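Local coordinates for oxidoreductase protein (Agrobacterium radiobacter, PDB 5UI9) that binds NAD+ and the small hydroxy acid 2,3-dihydroxy-2-methylpropanoic acid, and probably catalyses NAD-dependent oxidoreduction of a related hydroxylated substrate, at residues Leu179-Leu184 / Leu320-Leu325; Asp185-Ile190 / Ser226-Ser231; Val326-Glu331 / Val339-Met344. One frame throughout, in Å; residues are numbered along the deposited sequence.

How the contacts relate
Following the chain, helix 175-191 supplies one side of both contact 1 and contact 2: its residues 179-184 meet helix 316-335, and the next turns, 185-190, lie against strand 225-231. Contact 2 closes first, bringing 226-231 back to the helix after 35 intervening residues, and its whole loop falls within the much longer span that contact 1 closes at 320-325. Contact 3 follows in series, a short return of the C-terminal tail, 339-344, onto the later turns of helix 316-335. Helix 175-191 is thus held between the mixed sheet and helix 316-335, whose tail adds the edge strand 339-340 to that same sheet.

Contact 1. Residues Leu179-Leu184 / Leu320-Leu325; sequences LGIHTL and LKTFAL. With 8A1 ((2S)-2,3-dihydroxy-2-methylpropanoic acid), chain D.
I181 and L184, one turn apart on helix 175-191, present their side chains to T322, F323 and L325 of helix 316-335. The short helical segments approach to 9.1 Å between axes, with 125° between their N-to-C directions. No hydrogen bond crosses between them; mainly apolar groups meet, with backbone carbonyls of helix 175-191 touching methyls of the other helix. I181 reaches across with the end of its chain: CG1 lies anti to the backbone N (chi1 -163°), and the extended branch carries CD1 to 4.1 Å from CD2 of F323. That methyl comes to the ring obliquely. The branched residue T322 serves two environments at once. Its methyl CG2 rests 3.5 Å from the carbonyl O of I181, while its hydroxyl OG1 is turned aside to hydrogen-bond OD1 of D185 and NH1 of R188. Further along, L184 and L325 cross at an angle, CD1 of L184 lying 4.0 Å from CB of L325. Flexible, branched leucines suit this place, since the CD1 of each reaches the other's CB and backbone carbonyl.

H182, pointing away from helix 316-335, turns instead to the ligands. Its NE2 donates a hydrogen bond of 2.6 Å to the carboxylate O of the bound acid, nearly straight at 167° and met in the plane of the imidazole. The other ring nitrogen, ND1, is bonded to E125, and F127 stacks on the ring; together they would restrain its rotation. L179 adds an apolar wall, CD2 lying 4.0 Å from CB of the ligand. H182 also touches the NAD, and K98, Q165, D178 and Y232 bond to the acid as well, an arrangement consistent with the substrate pocket of the GFO/IDH/MocA family, set beside the cofactor.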
# COMPACT_ATOMS: atom_id res chain seq x y z
N LEU A 179 -15.39 -2.10 -8.79
CA LEU A 179 -14.19 -1.34 -9.13
C LEU A 179 -12.91 -2.14 -8.90
O LEU A 179 -12.03 -2.17 -9.77
CB LEU A 179 -14.19 -0.03 -8.33
CG LEU A 179 -13.03 0.96 -8.42
CD1 LEU A 179 -11.87 0.55 -7.53
CD2 LEU A 179 -12.59 1.19 -9.86
N GLY A 180 -12.81 -2.80 -7.74
CA GLY A 180 -11.70 -3.70 -7.42
C GLY A 180 -11.47 -4.75 -8.48
O GLY A 180 -10.33 -5.15 -8.74
N ILE A 181 -12.56 -5.21 -9.09
CA ILE A 181 -12.50 -6.12 -10.23
C ILE A 181 -11.55 -5.60 -11.33
O ILE A 181 -10.78 -6.37 -11.89
CB ILE A 181 -13.93 -6.40 -10.76
CG1 ILE A 181 -13.96 -7.65 -11.64
CG2 ILE A 181 -14.53 -5.20 -11.48
CD1 ILE A 181 -15.35 -8.25 -11.74
N HIS A 182 -11.58 -4.29 -11.59
CA HIS A 182 -10.65 -3.66 -12.52
C HIS A 182 -9.23 -3.65 -11.98
O HIS A 182 -8.29 -4.00 -12.69
CB HIS A 182 -11.01 -2.19 -12.81
CG HIS A 182 -12.33 -1.99 -13.49
ND1 HIS A 182 -12.63 -2.53 -14.72
CD2 HIS A 182 -13.41 -1.25 -13.13
CE1 HIS A 182 -13.84 -2.15 -15.08
NE2 HIS A 182 -14.34 -1.38 -14.13
N THR A 183 -9.07 -3.19 -10.74
CA THR A 183 -7.75 -3.00 -10.15
C THR A 183 -7.01 -4.34 -9.99
O THR A 183 -5.80 -4.42 -10.20
CB THR A 183 -7.83 -2.31 -8.77
OG1 THR A 183 -8.90 -1.35 -8.77
CG2 THR A 183 -6.53 -1.60 -8.45
N LEU A 184 -7.76 -5.37 -9.60
CA LEU A 184 -7.25 -6.74 -9.53
C LEU A 184 -6.87 -7.29 -10.91
O LEU A 184 -5.88 -8.03 -11.03
CB LEU A 184 -8.30 -7.66 -8.88
CG LEU A 184 -8.55 -7.42 -7.39
CD1 LEU A 184 -9.84 -8.09 -6.95
CD2 LEU A 184 -7.36 -7.91 -6.56
N LEU A 320 -11.87 -15.44 -15.70
CA LEU A 320 -12.06 -16.31 -14.52
C LEU A 320 -10.95 -16.11 -13.48
O LEU A 320 -11.21 -16.17 -12.28
CB LEU A 320 -12.07 -17.79 -14.93
CG LEU A 320 -13.20 -18.32 -15.81
CD1 LEU A 320 -12.96 -19.79 -16.14
CD2 LEU A 320 -14.56 -18.12 -15.15
N LYS A 321 -9.73 -15.88 -13.94
CA LYS A 321 -8.58 -15.70 -13.04
C LYS A 321 -8.58 -14.33 -12.35
O LYS A 321 -7.98 -14.17 -11.29
CB LYS A 321 -7.26 -15.98 -13.77
CG LYS A 321 -7.11 -17.47 -14.11
CD LYS A 321 -5.87 -17.77 -14.94
CE LYS A 321 -6.10 -17.50 -16.41
NZ LYS A 321 -4.87 -17.70 -17.22
N THR A 322 -9.26 -13.35 -12.95
CA THR A 322 -9.56 -12.09 -12.30
C THR A 322 -10.76 -12.25 -11.36
O THR A 322 -10.69 -11.84 -10.19
CB THR A 322 -9.84 -10.98 -13.33
OG1 THR A 322 -8.62 -10.64 -14.00
CG2 THR A 322 -10.41 -9.72 -12.67
N PHE A 323 -11.84 -12.83 -11.87
CA PHE A 323 -13.07 -12.96 -11.09
C PHE A 323 -12.88 -13.77 -9.81
O PHE A 323 -13.45 -13.42 -8.78
CB PHE A 323 -14.23 -13.55 -11.91
CG PHE A 323 -15.56 -13.32 -11.26
CD1 PHE A 323 -16.03 -14.19 -10.27
CD2 PHE A 323 -16.32 -12.20 -11.58
CE1 PHE A 323 -17.24 -13.95 -9.63
CE2 PHE A 323 -17.54 -11.97 -10.95
CZ PHE A 323 -18.00 -12.85 -9.98
N ALA A 324 -12.10 -14.84 -9.88
CA ALA A 324 -11.69 -15.62 -8.70
C ALA A 324 -11.14 -14.75 -7.58
O ALA A 324 -11.42 -15.00 -6.40
CB ALA A 324 -10.67 -16.67 -9.09
N LEU A 325 -10.35 -13.73 -7.95
CA LEU A 325 -9.74 -12.82 -6.98
C LEU A 325 -10.80 -11.97 -6.28
O LEU A 325 -10.66 -11.68 -5.10
CB LEU A 325 -8.69 -11.91 -7.63
CG LEU A 325 -7.57 -12.55 -8.46
CD1 LEU A 325 -6.63 -11.49 -9.01
CD2 LEU A 325 -6.78 -13.59 -7.68
OXT 8A1 D . -15.75 2.01 -14.58
C 8A1 D . -16.45 1.27 -13.85
O 8A1 D . -16.57 0.04 -14.05
CA 8A1 D . -17.17 1.88 -12.67
CB 8A1 D . -16.25 1.68 -11.46
O1 8A1 D . -16.73 2.39 -10.31
O2 8A1 D . -18.42 1.20 -12.46
C3 8A1 D . -17.47 3.35 -12.93

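Contact 2. Residues Asp185-Ile190 / Ser226-Ser231; sequences DIARFI and SIVDVS
A187 and V228 make the close part of this contact, where helix 175-191 lies over strand 225-231. The alanine CB meets the CG2 methyl of V228 at 4.0 Å, and the CA atoms of the two residues are 7.5 Å apart. A small side chain suits the helix here because it lets the backbone come near the sheet, while the beta-branched valine suits the strand and offers a broad methyl surface. With CG1 anti to the backbone N (chi1 172°), V228 leaves CG2 as the branch that touches the alanine. L218 and F153, from the neighbouring strands, also pack on A187.

Beside this pair the packing is looser. OG of S226 stays 4.4 Å from CB of A187; the hydroxyl is instead bonded to H220. On the far side of the strand, I227 packs on I227 of the second subunit, so here that side faces a protein neighbour. The charges of the helix lie off the strand: D185 pairs with R128, R188 with D193 and D318, and the D185 OD1 to R188 NH1 approach within the helix is long, at 3.8 Å. The closest approach between the two segments is methyl to methyl, no hydrogen bond links them and the shared surface is small, so this pair adds a modest apolar patch to the wider packing of helix on sheet.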
# COMPACT_ATOMS: atom_id res chain seq x y z
N ASP A 185 -7.64 -6.93 -11.93
CA ASP A 185 -7.31 -7.32 -13.30
C ASP A 185 -6.00 -6.66 -13.74
O ASP A 185 -5.18 -7.30 -14.39
CB ASP A 185 -8.41 -6.92 -14.29
CG ASP A 185 -8.19 -7.53 -15.66
OD1 ASP A 185 -8.43 -8.74 -15.81
OD2 ASP A 185 -7.75 -6.80 -16.58
N ILE A 186 -5.82 -5.39 -13.36
CA ILE A 186 -4.57 -4.68 -13.68
C ILE A 186 -3.40 -5.37 -12.97
O ILE A 186 -2.36 -5.58 -13.57
CB ILE A 186 -4.63 -3.17 -13.34
CG1 ILE A 186 -5.64 -2.46 -14.25
CG2 ILE A 186 -3.25 -2.53 -13.50
CD1 ILE A 186 -6.03 -1.07 -13.80
N ALA A 187 -3.57 -5.72 -11.70
CA ALA A 187 -2.51 -6.41 -10.95
C ALA A 187 -2.07 -7.69 -11.66
O ALA A 187 -0.87 -7.95 -11.80
CB ALA A 187 -2.98 -6.72 -9.53
N ARG A 188 -3.03 -8.47 -12.15
CA ARG A 188 -2.75 -9.68 -12.96
C ARG A 188 -2.06 -9.37 -14.28
O ARG A 188 -1.08 -10.01 -14.65
CB ARG A 188 -4.04 -10.42 -13.31
CG ARG A 188 -4.64 -11.23 -12.19
CD ARG A 188 -5.77 -12.11 -12.72
NE ARG A 188 -5.31 -12.98 -13.81
CZ ARG A 188 -5.74 -12.96 -15.08
NH1 ARG A 188 -6.70 -12.14 -15.51
NH2 ARG A 188 -5.19 -13.81 -15.94
N PHE A 189 -2.60 -8.38 -14.99
CA PHE A 189 -2.07 -7.93 -16.27
C PHE A 189 -0.59 -7.54 -16.17
O PHE A 189 0.20 -7.92 -17.01
CB PHE A 189 -2.92 -6.75 -16.77
CG PHE A 189 -2.51 -6.20 -18.10
CD1 PHE A 189 -2.46 -7.02 -19.24
CD2 PHE A 189 -2.21 -4.85 -18.24
CE1 PHE A 189 -2.09 -6.49 -20.47
CE2 PHE A 189 -1.84 -4.32 -19.47
CZ PHE A 189 -1.79 -5.15 -20.59
N ILE A 190 -0.24 -6.81 -15.11
CA ILE A 190 1.13 -6.34 -14.90
C ILE A 190 2.05 -7.39 -14.27
O ILE A 190 3.15 -7.61 -14.77
CB ILE A 190 1.14 -5.04 -14.03
CG1 ILE A 190 0.31 -3.93 -14.70
CG2 ILE A 190 2.57 -4.56 -13.79
CD1 ILE A 190 0.59 -3.72 -16.18
N SER A 226 2.06 -7.78 -4.12
CA SER A 226 1.42 -6.50 -4.42
C SER A 226 0.30 -6.14 -3.45
O SER A 226 -0.25 -6.99 -2.75
CB SER A 226 0.95 -6.45 -5.88
OG SER A 226 -0.30 -7.07 -6.05
N ILE A 227 0.02 -4.83 -3.40
CA ILE A 227 -1.11 -4.26 -2.70
C ILE A 227 -2.10 -3.71 -3.73
O ILE A 227 -1.71 -2.94 -4.62
CB ILE A 227 -0.67 -3.11 -1.77
CG1 ILE A 227 0.28 -3.62 -0.67
CG2 ILE A 227 -1.87 -2.38 -1.16
CD1 ILE A 227 -0.34 -4.63 0.28
N VAL A 228 -3.36 -4.10 -3.60
CA VAL A 228 -4.46 -3.46 -4.31
C VAL A 228 -5.30 -2.75 -3.27
O VAL A 228 -5.90 -3.40 -2.40
CB VAL A 228 -5.30 -4.48 -5.09
CG1 VAL A 228 -6.55 -3.82 -5.67
CG2 VAL A 228 -4.47 -5.09 -6.19
N ASP A 229 -5.33 -1.43 -3.33
CA ASP A 229 -6.11 -0.64 -2.38
C ASP A 229 -7.09 0.25 -3.13
O ASP A 229 -6.69 1.02 -4.01
CB ASP A 229 -5.19 0.13 -1.42
CG ASP A 229 -4.34 1.18 -2.11
OD1 ASP A 229 -3.25 0.85 -2.59
OD2 ASP A 229 -4.75 2.36 -2.11
N VAL A 230 -8.37 0.10 -2.81
CA VAL A 230 -9.44 0.82 -3.46
C VAL A 230 -10.34 1.49 -2.43
O VAL A 230 -10.53 0.98 -1.32
CB VAL A 230 -10.25 -0.08 -4.43
CG1 VAL A 230 -9.35 -0.61 -5.53
CG2 VAL A 230 -10.95 -1.23 -3.71
N SER A 231 -10.87 2.65 -2.81
CA SER A 231 -11.74 3.44 -1.94
C SER A 231 -12.59 4.39 -2.77
O SER A 231 -12.07 5.03 -3.69
CB SER A 231 -10.90 4.25 -0.95
OG SER A 231 -11.70 5.16 -0.20

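Contact 3. Residues Val326-Glu331 / Val339-Met344; sequences VEAAYE and VDIGAM
The C-terminal tail folds back here on helix 316-335, and A328 is the helix residue on which its apolar side chains converge. CB of A328 lies 3.8 Å from CG1 of V339. SD of M344 approaches the same CB of A328 to 3.7 Å. CD1 of I341 comes nearer still, 3.4 Å from CB of A328, which is tighter than usual for two carbons. A single methyl suits this position, since three larger groups gather round it. V339 sends its other branch toward the helix backbone, CG2 standing 3.7 Å from the carbonyl O of A328, and the same methyl lies beside the end of E331. The carboxylate of that extended, exposed glutamate passes obliquely by, its OE2 4.0 Å from CG2 of V339.

V339 and D340 form the short edge strand of the mixed sheet, tied to strand 194-202 through backbone bonds of V339 with L197 and of I341 with A195. Directly after it the chain turns in an Asx motif: OD1 of D340 accepts from N of A343 at 3.1 Å, with an N-H...O angle of 155° and the donor well above the carboxylate plane. D340 points away from the helix, which leaves its carboxylate available to the turn. The turn brings M344 back over the helix. Its chain bends at the thioether (chi3 81°), laying CE 4.0 Å from CB of E327, and an unbranched, flexible methionine can follow that bend. E327 OE1, for its part, accepts a hydrogen bond from N of L104, while I341 packs also on V194, L197 and L325.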
# COMPACT_ATOMS: atom_id res chain seq x y z
N VAL A 326 -11.84 -11.58 -7.02
CA VAL A 326 -12.97 -10.84 -6.43
C VAL A 326 -13.70 -11.69 -5.39
O VAL A 326 -13.92 -11.25 -4.26
CB VAL A 326 -13.96 -10.35 -7.52
CG1 VAL A 326 -15.26 -9.82 -6.90
CG2 VAL A 326 -13.31 -9.27 -8.37
N GLU A 327 -14.06 -12.91 -5.77
CA GLU A 327 -14.77 -13.82 -4.87
C GLU A 327 -13.88 -14.21 -3.66
O GLU A 327 -14.37 -14.28 -2.54
CB GLU A 327 -15.26 -15.06 -5.64
CG GLU A 327 -16.16 -15.98 -4.83
CD GLU A 327 -16.98 -16.91 -5.70
OE1 GLU A 327 -17.85 -16.41 -6.45
OE2 GLU A 327 -16.77 -18.15 -5.64
N ALA A 328 -12.59 -14.41 -3.91
CA ALA A 328 -11.63 -14.69 -2.84
C ALA A 328 -11.48 -13.51 -1.87
O ALA A 328 -11.31 -13.73 -0.67
CB ALA A 328 -10.27 -15.05 -3.43
N ALA A 329 -11.53 -12.28 -2.38
CA ALA A 329 -11.44 -11.09 -1.54
C ALA A 329 -12.62 -10.94 -0.59
O ALA A 329 -12.42 -10.62 0.59
CB ALA A 329 -11.29 -9.84 -2.40
N TYR A 330 -13.83 -11.19 -1.08
CA TYR A 330 -15.03 -11.19 -0.22
C TYR A 330 -14.96 -12.28 0.84
O TYR A 330 -15.23 -12.03 2.02
CB TYR A 330 -16.32 -11.31 -1.04
CG TYR A 330 -16.74 -10.00 -1.68
CD1 TYR A 330 -17.15 -8.93 -0.89
CD2 TYR A 330 -16.70 -9.82 -3.07
CE1 TYR A 330 -17.52 -7.72 -1.45
CE2 TYR A 330 -17.08 -8.61 -3.64
CZ TYR A 330 -17.49 -7.56 -2.82
OH TYR A 330 -17.86 -6.35 -3.37
N GLU A 331 -14.59 -13.49 0.42
CA GLU A 331 -14.37 -14.61 1.34
C GLU A 331 -13.38 -14.23 2.44
O GLU A 331 -13.70 -14.34 3.62
CB GLU A 331 -13.87 -15.85 0.58
CG GLU A 331 -13.78 -17.12 1.41
CD GLU A 331 -13.34 -18.34 0.60
OE1 GLU A 331 -13.61 -18.40 -0.63
OE2 GLU A 331 -12.72 -19.25 1.19
N VAL A 339 -6.70 -16.84 1.30
CA VAL A 339 -7.43 -17.74 0.39
C VAL A 339 -6.50 -18.21 -0.73
O VAL A 339 -5.81 -17.40 -1.34
CB VAL A 339 -8.68 -17.06 -0.20
CG1 VAL A 339 -9.38 -17.96 -1.21
CG2 VAL A 339 -9.65 -16.67 0.91
N ASP A 340 -6.51 -19.52 -0.99
CA ASP A 340 -5.78 -20.13 -2.09
C ASP A 340 -6.59 -19.95 -3.38
O ASP A 340 -7.71 -20.45 -3.49
CB ASP A 340 -5.55 -21.62 -1.81
CG ASP A 340 -4.64 -22.30 -2.83
OD1 ASP A 340 -4.66 -21.94 -4.03
OD2 ASP A 340 -3.93 -23.24 -2.43
N ILE A 341 -6.00 -19.26 -4.36
CA ILE A 341 -6.67 -18.99 -5.63
C ILE A 341 -6.70 -20.24 -6.52
O ILE A 341 -7.72 -20.53 -7.14
CB ILE A 341 -6.01 -17.81 -6.38
CG1 ILE A 341 -6.03 -16.54 -5.51
CG2 ILE A 341 -6.71 -17.56 -7.72
CD1 ILE A 341 -7.40 -16.13 -4.99
N GLY A 342 -5.58 -20.97 -6.56
CA GLY A 342 -5.48 -22.22 -7.31
C GLY A 342 -6.57 -23.23 -7.00
O GLY A 342 -7.11 -23.87 -7.90
N ALA A 343 -6.92 -23.34 -5.71
CA ALA A 343 -7.97 -24.26 -5.25
C ALA A 343 -9.37 -23.92 -5.76
O ALA A 343 -10.23 -24.79 -5.83
CB ALA A 343 -7.98 -24.33 -3.72
N MET A 344 -9.60 -22.65 -6.11
CA MET A 344 -10.90 -22.21 -6.63
C MET A 344 -11.10 -22.51 -8.11
O MET A 344 -12.24 -22.65 -8.55
CB MET A 344 -11.07 -20.70 -6.42
CG MET A 344 -10.97 -20.23 -4.98
SD MET A 344 -10.94 -18.43 -4.89
CE MET A 344 -12.69 -18.06 -5.04